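Local structure of necrotic enteritis toxin B (4I0N) at residues 75-79 / 248-254; 184-190 / 258-263; 46-51 / 120-124; 145-150 / 220-225. The protein is a pore-forming toxin of Clostridium perfringens with the alpha-hemolysin fold, which probably assembles into a pore in the membrane of target cells. One frame throughout, in Å; residues are numbered along the deposited sequence.

Contact 1. Residues 75-79 / 248-254; sequences YYGKM and NDYILNW
Gly77 and Leu252 form a hydrogen-bonded pair of an antiparallel ladder: Gly77 N reaches Leu252 O at 2.9 Å, and Leu252 N returns a bond to Gly77 O. Met79 and Tyr250 repeat the exchange, with Met79 N 2.7 Å from Tyr250 O, while Trp254 N gives a further bond to Tyr75 O. In the non-hydrogen-bonded pairs between them the CA-H groups of Tyr76 and Lys78 meet the carbonyls of Leu252 and Tyr250.

The closest apolar contact on the face carrying Tyr76, Lys78, Ile251 and Asn253 is that of Tyr76 with Ile251. With CG opposite the backbone N (chi1 178°), the Tyr76 ring leans across so that its CE1 comes within 3.5 Å of Ile251 CG2. Asn253 OD1 lies in the plane of that ring, 3.4 Å from Tyr76 CD1. At the end of the ladder Tyr75 CD1 touches Trp254 CD1 at 3.5 Å, the ring planes turned by 40°.

Charge is handled through water. Lys78 bends at chi3 (83°), yet its NZ stays 4.0 Å from Asp249 OD2, beyond a salt bridge. Two waters close the gap, each accepting from NZ and donating to one carboxylate oxygen; Asp249 OD1 also has a hydrogen bond with Ser266 OG. Another water donates to both Tyr75 O and Asn253 OD1.

Met79, Tyr250 and Leu252 point to the opposite face, where Phe193, Met194 and Phe206 of the loops meet them and Asn190 O takes the Tyr250 hydroxyl. An antiparallel sheet backed by loops in this way is consistent with the rim region of the leukocidin/hemolysin fold.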
# COMPACT_ATOMS: atom_id res chain seq x y z
N TYR A 75 -18.63 18.33 25.29
CA TYR A 75 -19.11 19.13 24.15
C TYR A 75 -18.22 19.09 22.90
O TYR A 75 -18.48 19.78 21.92
CB TYR A 75 -19.28 20.59 24.58
CG TYR A 75 -20.27 20.76 25.72
CD1 TYR A 75 -21.63 20.59 25.51
CD2 TYR A 75 -19.82 21.09 26.99
CE1 TYR A 75 -22.55 20.75 26.54
CE2 TYR A 75 -20.74 21.26 28.04
CZ TYR A 75 -22.09 21.08 27.80
OH TYR A 75 -22.98 21.25 28.83
N TYR A 76 -17.16 18.29 22.94
CA TYR A 76 -16.14 18.31 21.90
C TYR A 76 -15.58 16.90 21.66
O TYR A 76 -15.38 16.13 22.60
CB TYR A 76 -15.02 19.29 22.29
CG TYR A 76 -13.89 19.34 21.30
CD1 TYR A 76 -13.97 20.16 20.17
CD2 TYR A 76 -12.74 18.56 21.48
CE1 TYR A 76 -12.93 20.20 19.24
CE2 TYR A 76 -11.70 18.59 20.56
CZ TYR A 76 -11.81 19.42 19.45
OH TYR A 76 -10.77 19.44 18.54
N GLY A 77 -15.31 16.58 20.40
CA GLY A 77 -14.66 15.31 20.10
C GLY A 77 -13.73 15.47 18.92
O GLY A 77 -13.99 16.28 18.03
N LYS A 78 -12.65 14.70 18.93
CA LYS A 78 -11.77 14.61 17.77
C LYS A 78 -11.38 13.18 17.50
O LYS A 78 -10.88 12.46 18.39
CB LYS A 78 -10.51 15.47 17.92
CG LYS A 78 -9.58 15.36 16.69
CD LYS A 78 -8.43 16.33 16.74
CE LYS A 78 -7.30 15.77 17.57
NZ LYS A 78 -6.12 16.64 17.41
N MET A 79 -11.60 12.77 16.26
CA MET A 79 -11.18 11.46 15.78
C MET A 79 -10.14 11.65 14.68
O MET A 79 -10.45 12.20 13.62
CB MET A 79 -12.39 10.70 15.23
CG MET A 79 -12.03 9.36 14.53
SD MET A 79 -13.55 8.56 13.97
CE MET A 79 -12.95 7.49 12.68
N ASN A 248 -6.48 12.56 8.72
CA ASN A 248 -7.43 13.66 8.83
C ASN A 248 -7.96 13.72 10.27
O ASN A 248 -7.89 12.73 11.00
CB ASN A 248 -8.63 13.45 7.88
CG ASN A 248 -8.33 13.83 6.41
OD1 ASN A 248 -9.27 13.92 5.62
ND2 ASN A 248 -7.05 14.00 6.03
N ASP A 249 -8.47 14.89 10.65
CA ASP A 249 -9.10 15.07 11.95
C ASP A 249 -10.58 15.27 11.72
O ASP A 249 -10.99 16.27 11.11
CB ASP A 249 -8.57 16.34 12.63
CG ASP A 249 -7.10 16.23 13.08
OD1 ASP A 249 -6.51 15.13 13.14
OD2 ASP A 249 -6.55 17.31 13.44
N TYR A 250 -11.37 14.34 12.24
CA TYR A 250 -12.83 14.50 12.22
C TYR A 250 -13.32 15.01 13.58
O TYR A 250 -13.15 14.34 14.62
CB TYR A 250 -13.51 13.20 11.82
CG TYR A 250 -15.03 13.35 11.80
CD1 TYR A 250 -15.65 14.18 10.87
CD2 TYR A 250 -15.83 12.71 12.75
CE1 TYR A 250 -17.06 14.35 10.88
CE2 TYR A 250 -17.21 12.86 12.76
CZ TYR A 250 -17.82 13.69 11.83
OH TYR A 250 -19.19 13.82 11.85
N ILE A 251 -13.87 16.22 13.58
CA ILE A 251 -14.11 16.97 14.81
C ILE A 251 -15.61 17.18 15.01
O ILE A 251 -16.33 17.55 14.07
CB ILE A 251 -13.40 18.35 14.74
CG1 ILE A 251 -11.88 18.18 14.65
CG2 ILE A 251 -13.75 19.22 15.96
CD1 ILE A 251 -11.16 19.37 13.97
N LEU A 252 -16.06 16.95 16.24
CA LEU A 252 -17.45 17.17 16.64
C LEU A 252 -17.52 18.31 17.64
O LEU A 252 -16.74 18.34 18.61
CB LEU A 252 -18.05 15.93 17.30
CG LEU A 252 -18.26 14.70 16.41
CD1 LEU A 252 -18.67 13.49 17.25
CD2 LEU A 252 -19.25 15.00 15.29
N ASN A 253 -18.41 19.25 17.38
CA ASN A 253 -18.73 20.35 18.31
C ASN A 253 -20.22 20.37 18.61
O ASN A 253 -21.06 20.36 17.69
CB ASN A 253 -18.32 21.71 17.73
CG ASN A 253 -16.82 21.90 17.64
OD1 ASN A 253 -16.17 22.22 18.64
ND2 ASN A 253 -16.27 21.75 16.45
N TRP A 254 -20.57 20.43 19.89
CA TRP A 254 -21.96 20.52 20.29
C TRP A 254 -22.48 21.94 20.08
O TRP A 254 -21.88 22.91 20.59
CB TRP A 254 -22.15 20.09 21.75
CG TRP A 254 -23.58 20.21 22.22
CD1 TRP A 254 -24.08 21.17 23.05
CD2 TRP A 254 -24.68 19.36 21.86
NE1 TRP A 254 -25.42 20.96 23.25
CE2 TRP A 254 -25.82 19.86 22.53
CE3 TRP A 254 -24.82 18.23 21.04
CZ2 TRP A 254 -27.08 19.27 22.41
CZ3 TRP A 254 -26.07 17.64 20.93
CH2 TRP A 254 -27.18 18.16 21.61
O HOH W 1 -17.34 22.27 21.20
O HOH W 2 -4.84 14.87 15.30
O HOH W 3 -7.07 19.20 15.80

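Contact 2. Residues 184-190 / 258-263; sequences YHAIYGN and QWRGTN
Arg260 runs straight from CG to NE, CG turned away from the backbone N (chi1 -178°), which carries its guanidinium into the bend of residues 184-190 and onto three acceptors. NH1 of Arg260 donates to Tyr184 OH at 2.8 Å, the hydroxyl lying in the guanidinium plane with the tyrosine ring at 88° to it. Arg260 NH2 is shared between Ala186 O and Ile187 O, each 3.0 Å away, and approaches both from above the carbonyl planes. Gly261 N donates to Tyr188 O and Asn190 N to Gly261 O, a single bridge round Gly189, whose positive phi suits glycine. Gln258 crosses Ile187 and Tyr188, its CD 3.6 Å from Ile187 CG2 and its CG 3.7 Å from Tyr188 CE1.

Behind this shell, His185 ND1 accepts from Ile187 N at 3.0 Å and weakly from Tyr188 N, while paired backbone bonds between His185 and Gly189 close the turn, which probably helps to hold the carbonyls that Arg260 uses.

In a region consistent with the rim of the leukocidin/hemolysin fold, strand 258-279 lies between this loop and strand 236-255, bonded to the latter through Asn253 and Ile251, with Trp259 edge-to-face against Trp254.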
# COMPACT_ATOMS: atom_id res chain seq x y z
N TYR A 184 -21.70 17.75 3.49
CA TYR A 184 -22.06 18.95 4.24
C TYR A 184 -23.56 19.14 4.34
O TYR A 184 -24.27 19.20 3.33
CB TYR A 184 -21.37 20.21 3.66
CG TYR A 184 -21.70 21.45 4.46
CD1 TYR A 184 -21.10 21.67 5.70
CD2 TYR A 184 -22.65 22.37 4.00
CE1 TYR A 184 -21.42 22.79 6.47
CE2 TYR A 184 -22.98 23.50 4.76
CZ TYR A 184 -22.35 23.71 5.99
OH TYR A 184 -22.66 24.81 6.75
N HIS A 185 -24.03 19.22 5.58
CA HIS A 185 -25.41 19.51 5.91
C HIS A 185 -25.41 20.85 6.64
O HIS A 185 -24.57 21.10 7.51
CB HIS A 185 -25.95 18.40 6.83
CG HIS A 185 -27.43 18.49 7.10
ND1 HIS A 185 -27.98 19.45 7.91
CD2 HIS A 185 -28.45 17.70 6.70
CE1 HIS A 185 -29.29 19.27 7.98
NE2 HIS A 185 -29.60 18.21 7.25
N ALA A 186 -26.35 21.73 6.26
CA ALA A 186 -26.41 23.08 6.82
C ALA A 186 -26.42 23.12 8.35
O ALA A 186 -25.86 24.03 8.95
CB ALA A 186 -27.61 23.85 6.26
N ILE A 187 -27.07 22.13 8.97
CA ILE A 187 -27.15 22.06 10.42
C ILE A 187 -26.05 21.16 11.01
O ILE A 187 -25.27 21.61 11.85
CB ILE A 187 -28.53 21.59 10.90
CG1 ILE A 187 -29.64 22.47 10.29
CG2 ILE A 187 -28.62 21.59 12.42
CD1 ILE A 187 -31.06 21.96 10.55
N TYR A 188 -25.96 19.91 10.55
CA TYR A 188 -25.05 18.91 11.16
C TYR A 188 -23.62 18.90 10.63
O TYR A 188 -22.77 18.17 11.16
CB TYR A 188 -25.66 17.51 11.04
CG TYR A 188 -27.10 17.49 11.50
CD1 TYR A 188 -27.42 17.66 12.84
CD2 TYR A 188 -28.14 17.36 10.58
CE1 TYR A 188 -28.76 17.68 13.27
CE2 TYR A 188 -29.48 17.37 10.99
CZ TYR A 188 -29.77 17.52 12.34
OH TYR A 188 -31.08 17.54 12.76
N GLY A 189 -23.35 19.70 9.60
CA GLY A 189 -22.01 19.78 9.03
C GLY A 189 -21.73 18.48 8.30
O GLY A 189 -22.61 17.94 7.64
N ASN A 190 -20.49 18.00 8.42
CA ASN A 190 -20.11 16.72 7.85
C ASN A 190 -20.41 15.61 8.86
O ASN A 190 -19.86 15.60 9.96
CB ASN A 190 -18.62 16.69 7.48
CG ASN A 190 -18.26 15.48 6.64
OD1 ASN A 190 -18.95 14.45 6.70
ND2 ASN A 190 -17.22 15.61 5.82
N GLN A 258 -27.78 20.21 18.81
CA GLN A 258 -27.26 19.09 18.03
C GLN A 258 -25.75 19.15 17.86
O GLN A 258 -25.13 20.19 18.08
CB GLN A 258 -27.93 18.99 16.63
CG GLN A 258 -27.68 20.18 15.71
CD GLN A 258 -28.54 21.38 16.05
OE1 GLN A 258 -29.72 21.25 16.38
NE2 GLN A 258 -27.95 22.57 15.97
N TRP A 259 -25.19 18.02 17.46
CA TRP A 259 -23.81 17.92 17.06
C TRP A 259 -23.58 18.44 15.65
O TRP A 259 -24.40 18.25 14.75
CB TRP A 259 -23.38 16.45 17.12
CG TRP A 259 -23.18 15.97 18.51
CD1 TRP A 259 -23.99 15.13 19.22
CD2 TRP A 259 -22.09 16.31 19.36
NE1 TRP A 259 -23.45 14.90 20.48
CE2 TRP A 259 -22.29 15.63 20.59
CE3 TRP A 259 -20.95 17.12 19.22
CZ2 TRP A 259 -21.39 15.73 21.67
CZ3 TRP A 259 -20.06 17.22 20.28
CH2 TRP A 259 -20.29 16.54 21.50
N ARG A 260 -22.42 19.08 15.45
CA ARG A 260 -21.96 19.49 14.12
C ARG A 260 -20.57 18.91 13.86
O ARG A 260 -19.66 19.03 14.71
CB ARG A 260 -21.91 21.02 14.03
CG ARG A 260 -21.48 21.57 12.67
CD ARG A 260 -21.73 23.07 12.64
NE ARG A 260 -21.30 23.70 11.41
CZ ARG A 260 -22.07 23.84 10.33
NH1 ARG A 260 -21.59 24.46 9.26
NH2 ARG A 260 -23.29 23.35 10.33
N GLY A 261 -20.39 18.29 12.69
CA GLY A 261 -19.08 17.65 12.38
C GLY A 261 -18.31 18.44 11.34
O GLY A 261 -18.91 19.08 10.47
N THR A 262 -16.98 18.40 11.43
CA THR A 262 -16.10 19.04 10.46
C THR A 262 -14.95 18.06 10.23
O THR A 262 -14.40 17.53 11.21
CB THR A 262 -15.50 20.38 11.00
OG1 THR A 262 -16.56 21.22 11.46
CG2 THR A 262 -14.76 21.13 9.90
N ASN A 263 -14.60 17.81 8.97
CA ASN A 263 -13.39 17.05 8.68
C ASN A 263 -12.31 17.96 8.09
O ASN A 263 -12.59 18.80 7.22
CB ASN A 263 -13.69 15.92 7.70
CG ASN A 263 -12.53 14.94 7.58
OD1 ASN A 263 -12.20 14.25 8.54
ND2 ASN A 263 -11.91 14.89 6.40
O HOH W 4 -25.62 22.86 14.17
O HOH W 5 -31.53 19.67 15.42

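Contact 3. Residues 46-51 / 120-124; sequences IEDPHS and YSIGG
Asp48 reaches across to Tyr120 and Gly123, and its side chain meets something at nearly every atom. CB already lies 3.3 Å from Tyr120 OH. CG, also 3.3 Å from Tyr120 OH, stands opposite the backbone N (chi1 -172°), which carries the carboxylate out toward residues 120-124. OD1 turns back to its own segment: His50 N donates to it from above the carboxylate plane at 2.9 Å, an Asx turn, and Ile122 CG2 rests against the same oxygen. OD2, the other oxygen, takes two donors. Tyr120 OH donates to the anti lone pair of Asp48 OD2 at 2.5 Å, and Gly123 N to the syn lone pair of the same oxygen at 2.7 Å, nearly straight at 170°. Such a gathering of donors would be expected to favour the ionised carboxylate.

One acceptor thus ties a type I turn, Asp48 to Ser51, to a type II turn, Ser121 to Gly124. The first follows strand 37-47 of the six-stranded antiparallel sheet. The second follows strand 113-120, which probably belongs to the stem region of this family, folded here beside that sheet.

Toward the CB end of the same side chain, the ring face of Tyr120 takes Ile46 CD1, a CH-pi contact 4.0 Å from the methyl to the ring centroid, and Ile46 CG2 touches CE2 of that ring. His50 runs alongside Ile122, its CD2 3.6 Å from Ile122 CG2. Lys232 NZ bonds Asp48 O from outside the two turns.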
# COMPACT_ATOMS: atom_id res chain seq x y z
N ILE A 46 15.11 -14.93 -12.10
CA ILE A 46 15.15 -15.88 -13.21
C ILE A 46 16.47 -15.70 -13.94
O ILE A 46 16.84 -14.57 -14.26
CB ILE A 46 13.97 -15.70 -14.21
CG1 ILE A 46 12.61 -15.81 -13.51
CG2 ILE A 46 14.04 -16.73 -15.33
CD1 ILE A 46 11.92 -14.49 -13.40
N GLU A 47 17.17 -16.80 -14.14
CA GLU A 47 18.35 -16.84 -14.99
C GLU A 47 17.89 -17.61 -16.21
O GLU A 47 17.78 -18.85 -16.17
CB GLU A 47 19.53 -17.55 -14.30
CG GLU A 47 20.04 -16.86 -13.04
CD GLU A 47 20.74 -15.52 -13.31
OE1 GLU A 47 21.08 -15.22 -14.48
OE2 GLU A 47 20.98 -14.80 -12.33
N ASP A 48 17.61 -16.86 -17.27
CA ASP A 48 16.98 -17.36 -18.48
C ASP A 48 17.99 -17.30 -19.64
O ASP A 48 18.37 -16.22 -20.07
CB ASP A 48 15.75 -16.49 -18.78
CG ASP A 48 14.89 -17.01 -19.91
OD1 ASP A 48 15.27 -17.98 -20.59
OD2 ASP A 48 13.78 -16.44 -20.12
N PRO A 49 18.43 -18.48 -20.14
CA PRO A 49 19.33 -18.57 -21.31
C PRO A 49 18.69 -18.10 -22.61
O PRO A 49 19.38 -17.98 -23.63
CB PRO A 49 19.64 -20.08 -21.43
CG PRO A 49 19.03 -20.74 -20.22
CD PRO A 49 17.99 -19.80 -19.67
N HIS A 50 17.38 -17.86 -22.57
CA HIS A 50 16.59 -17.47 -23.75
C HIS A 50 16.21 -15.98 -23.74
O HIS A 50 15.51 -15.51 -24.63
CB HIS A 50 15.34 -18.35 -23.82
CG HIS A 50 15.66 -19.82 -23.74
ND1 HIS A 50 16.22 -20.51 -24.79
CD2 HIS A 50 15.56 -20.70 -22.72
CE1 HIS A 50 16.43 -21.76 -24.43
NE2 HIS A 50 16.04 -21.91 -23.18
N SER A 51 16.69 -15.26 -22.74
CA SER A 51 16.49 -13.81 -22.67
C SER A 51 17.83 -13.08 -22.70
O SER A 51 18.82 -13.59 -22.19
CB SER A 51 15.71 -13.45 -21.41
OG SER A 51 15.60 -12.04 -21.28
N TYR A 120 5.91 -14.10 -15.80
CA TYR A 120 7.13 -14.10 -16.59
C TYR A 120 7.08 -15.27 -17.56
O TYR A 120 6.82 -16.40 -17.16
CB TYR A 120 8.38 -14.20 -15.70
CG TYR A 120 9.66 -14.27 -16.50
CD1 TYR A 120 10.34 -13.11 -16.86
CD2 TYR A 120 10.19 -15.50 -16.91
CE1 TYR A 120 11.51 -13.16 -17.61
CE2 TYR A 120 11.35 -15.56 -17.67
CZ TYR A 120 12.01 -14.39 -18.01
OH TYR A 120 13.17 -14.42 -18.75
N SER A 121 7.34 -14.99 -18.83
CA SER A 121 7.46 -16.04 -19.84
C SER A 121 8.91 -16.23 -20.23
O SER A 121 9.63 -15.24 -20.43
CB SER A 121 6.66 -15.69 -21.08
OG SER A 121 5.29 -15.64 -20.76
N ILE A 122 9.34 -17.48 -20.36
CA ILE A 122 10.70 -17.78 -20.81
C ILE A 122 10.92 -17.05 -22.13
O ILE A 122 10.05 -17.05 -23.01
CB ILE A 122 10.96 -19.32 -20.89
CG1 ILE A 122 11.04 -19.89 -19.47
CG2 ILE A 122 12.26 -19.62 -21.67
CD1 ILE A 122 10.79 -21.39 -19.35
N GLY A 123 12.05 -16.35 -22.25
CA GLY A 123 12.29 -15.47 -23.38
C GLY A 123 12.25 -14.01 -22.95
O GLY A 123 12.77 -13.14 -23.64
N GLY A 124 11.61 -13.75 -21.82
CA GLY A 124 11.64 -12.43 -21.19
C GLY A 124 10.36 -11.63 -21.13
O GLY A 124 10.33 -10.56 -20.50

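Contact 4. Residues 145-150 / 220-225; sequences NTISYE and FSPNMA
Tyr149 is the principal bump, and Phe220, Ser221, Asn223 and Met224 shape the hollow that receives it. Its chi1 of 63° sets CG between the backbone N and the carbonyl carbon, and the ring stands up from strand 144-150 into that hollow. Phe220 presents an edge to one face of the ring, a T-shaped pair with planes at 87° and Phe220 CE1 3.4 Å from Tyr149 CD1. Ser221 O supports the base, 3.4 Å from Tyr149 CB. At the ring's own edge, near its plane, Asn223 O lies 3.3 Å from Tyr149 CD2; this buried carbonyl has no hydrogen-bonding partner. Met224 CE borders the phenol end, whose OH bonds Thr156.

A second bump is Ile147. Its CG2 fits into the angle between the Met224 carbonyl carbon and Ala225 CB, 3.6 Å from the latter, while its CD1 reaches Asn223 O.

Asn223 fills a hollow in the other direction. Its side chain pushes up to the backbone of 145-150, where Asn223 OD1 accepts from Ser148 N at 2.9 Å, the donor coming from above the amide plane, much as a strand carbonyl might; ND2 is held by Leu60 O and Asn59 OD1. Where the segments diverge toward Glu150, waters fill in: one donates to Ser148 O and Ser221 O, another bridges Glu150 O and Ser221 N.

Interlocking of a three-stranded sheet's edge with strand 219-231 is consistent with the prestem of water-soluble leukocidin-family monomers, tucked against the beta-sandwich before the pore forms.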
# COMPACT_ATOMS: atom_id res chain seq x y z
N ASN A 145 3.66 -13.93 -9.84
CA ASN A 145 3.43 -13.45 -8.49
C ASN A 145 1.99 -12.95 -8.45
O ASN A 145 1.58 -12.17 -9.31
CB ASN A 145 4.40 -12.32 -8.15
CG ASN A 145 5.77 -12.83 -7.70
OD1 ASN A 145 6.09 -14.02 -7.82
ND2 ASN A 145 6.58 -11.92 -7.18
N THR A 146 1.23 -13.40 -7.47
CA THR A 146 -0.16 -12.99 -7.35
C THR A 146 -0.29 -12.09 -6.12
O THR A 146 0.32 -12.37 -5.07
CB THR A 146 -1.11 -14.20 -7.21
OG1 THR A 146 -1.01 -15.02 -8.39
CG2 THR A 146 -2.57 -13.73 -7.08
N ILE A 147 -1.01 -10.98 -6.26
CA ILE A 147 -1.27 -10.10 -5.12
C ILE A 147 -2.72 -10.17 -4.71
O ILE A 147 -3.60 -10.51 -5.51
CB ILE A 147 -0.91 -8.62 -5.42
CG1 ILE A 147 -1.84 -8.07 -6.52
CG2 ILE A 147 0.58 -8.47 -5.76
CD1 ILE A 147 -1.92 -6.55 -6.55
N SER A 148 -2.98 -9.84 -3.45
CA SER A 148 -4.33 -9.86 -2.90
C SER A 148 -4.38 -8.97 -1.68
O SER A 148 -3.57 -9.12 -0.76
CB SER A 148 -4.72 -11.30 -2.48
OG SER A 148 -5.96 -11.30 -1.79
N TYR A 149 -5.32 -8.03 -1.68
CA TYR A 149 -5.64 -7.30 -0.45
C TYR A 149 -7.05 -6.77 -0.48
O TYR A 149 -7.67 -6.72 -1.53
CB TYR A 149 -4.62 -6.17 -0.17
CG TYR A 149 -4.57 -5.06 -1.20
CD1 TYR A 149 -5.49 -3.98 -1.17
CD2 TYR A 149 -3.61 -5.08 -2.21
CE1 TYR A 149 -5.39 -2.93 -2.09
CE2 TYR A 149 -3.51 -4.04 -3.16
CZ TYR A 149 -4.41 -2.98 -3.10
OH TYR A 149 -4.30 -1.97 -4.02
N GLU A 150 -7.55 -6.42 0.70
CA GLU A 150 -8.86 -5.79 0.78
C GLU A 150 -8.75 -4.29 1.14
O GLU A 150 -7.81 -3.85 1.84
CB GLU A 150 -9.77 -6.54 1.77
CG GLU A 150 -9.35 -6.38 3.21
CD GLU A 150 -10.31 -7.04 4.18
OE1 GLU A 150 -11.46 -7.37 3.80
OE2 GLU A 150 -9.88 -7.24 5.34
N PHE A 220 -3.85 -0.94 7.06
CA PHE A 220 -3.88 -1.42 5.69
C PHE A 220 -2.81 -2.48 5.51
O PHE A 220 -1.71 -2.35 6.06
CB PHE A 220 -3.69 -0.25 4.71
CG PHE A 220 -3.62 -0.65 3.25
CD1 PHE A 220 -4.63 -1.42 2.67
CD2 PHE A 220 -2.56 -0.21 2.45
CE1 PHE A 220 -4.58 -1.78 1.32
CE2 PHE A 220 -2.48 -0.57 1.09
CZ PHE A 220 -3.50 -1.37 0.54
N SER A 221 -3.13 -3.53 4.76
CA SER A 221 -2.16 -4.59 4.46
C SER A 221 -1.81 -4.59 2.98
O SER A 221 -2.38 -5.38 2.22
CB SER A 221 -2.71 -5.97 4.83
OG SER A 221 -3.04 -6.04 6.20
N PRO A 222 -0.87 -3.72 2.58
CA PRO A 222 -0.59 -3.63 1.16
C PRO A 222 0.02 -4.92 0.59
O PRO A 222 0.72 -5.66 1.29
CB PRO A 222 0.41 -2.48 1.07
CG PRO A 222 1.11 -2.49 2.43
CD PRO A 222 -0.02 -2.82 3.38
N ASN A 223 -0.28 -5.19 -0.69
CA ASN A 223 0.34 -6.30 -1.42
C ASN A 223 0.43 -5.81 -2.85
O ASN A 223 -0.60 -5.64 -3.52
CB ASN A 223 -0.50 -7.59 -1.30
CG ASN A 223 0.22 -8.86 -1.84
OD1 ASN A 223 -0.44 -9.89 -2.04
ND2 ASN A 223 1.54 -8.79 -2.05
N MET A 224 1.65 -5.52 -3.29
CA MET A 224 1.90 -5.05 -4.63
C MET A 224 3.03 -5.89 -5.19
O MET A 224 3.75 -6.54 -4.44
CB MET A 224 2.31 -3.57 -4.68
CG MET A 224 1.20 -2.59 -4.37
SD MET A 224 0.92 -2.38 -2.59
CE MET A 224 -0.47 -1.24 -2.63
N ALA A 225 3.18 -5.89 -6.50
CA ALA A 225 4.25 -6.69 -7.10
C ALA A 225 4.83 -6.00 -8.31
O ALA A 225 4.16 -5.19 -8.96
CB ALA A 225 3.75 -8.09 -7.45
O HOH W 6 -2.99 -8.14 1.95
O HOH W 7 -5.88 -4.37 3.80

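Contacts 1 and 2 touch at one end of the elongated chain and share a sheet, strands 236-255 and 258-279 being neighbours. Contact 3 lies toward the other end, its centre about 56 Å from that of contact 1, while contact 4 lies nearest the middle, about 8 Å from the chain's centre. All four are partly buried. Contacts 3 and 4 both involve the three-stranded sheet of 113-120 and 144-150. The chemistry follows place: contact 1 is a regular backbone ladder with watered charges, contacts 2 and 3 hold loops largely through one arginine or one aspartate, and contact 4 relies mainly on interlocking shapes, with one direct hydrogen bond and two bridging waters.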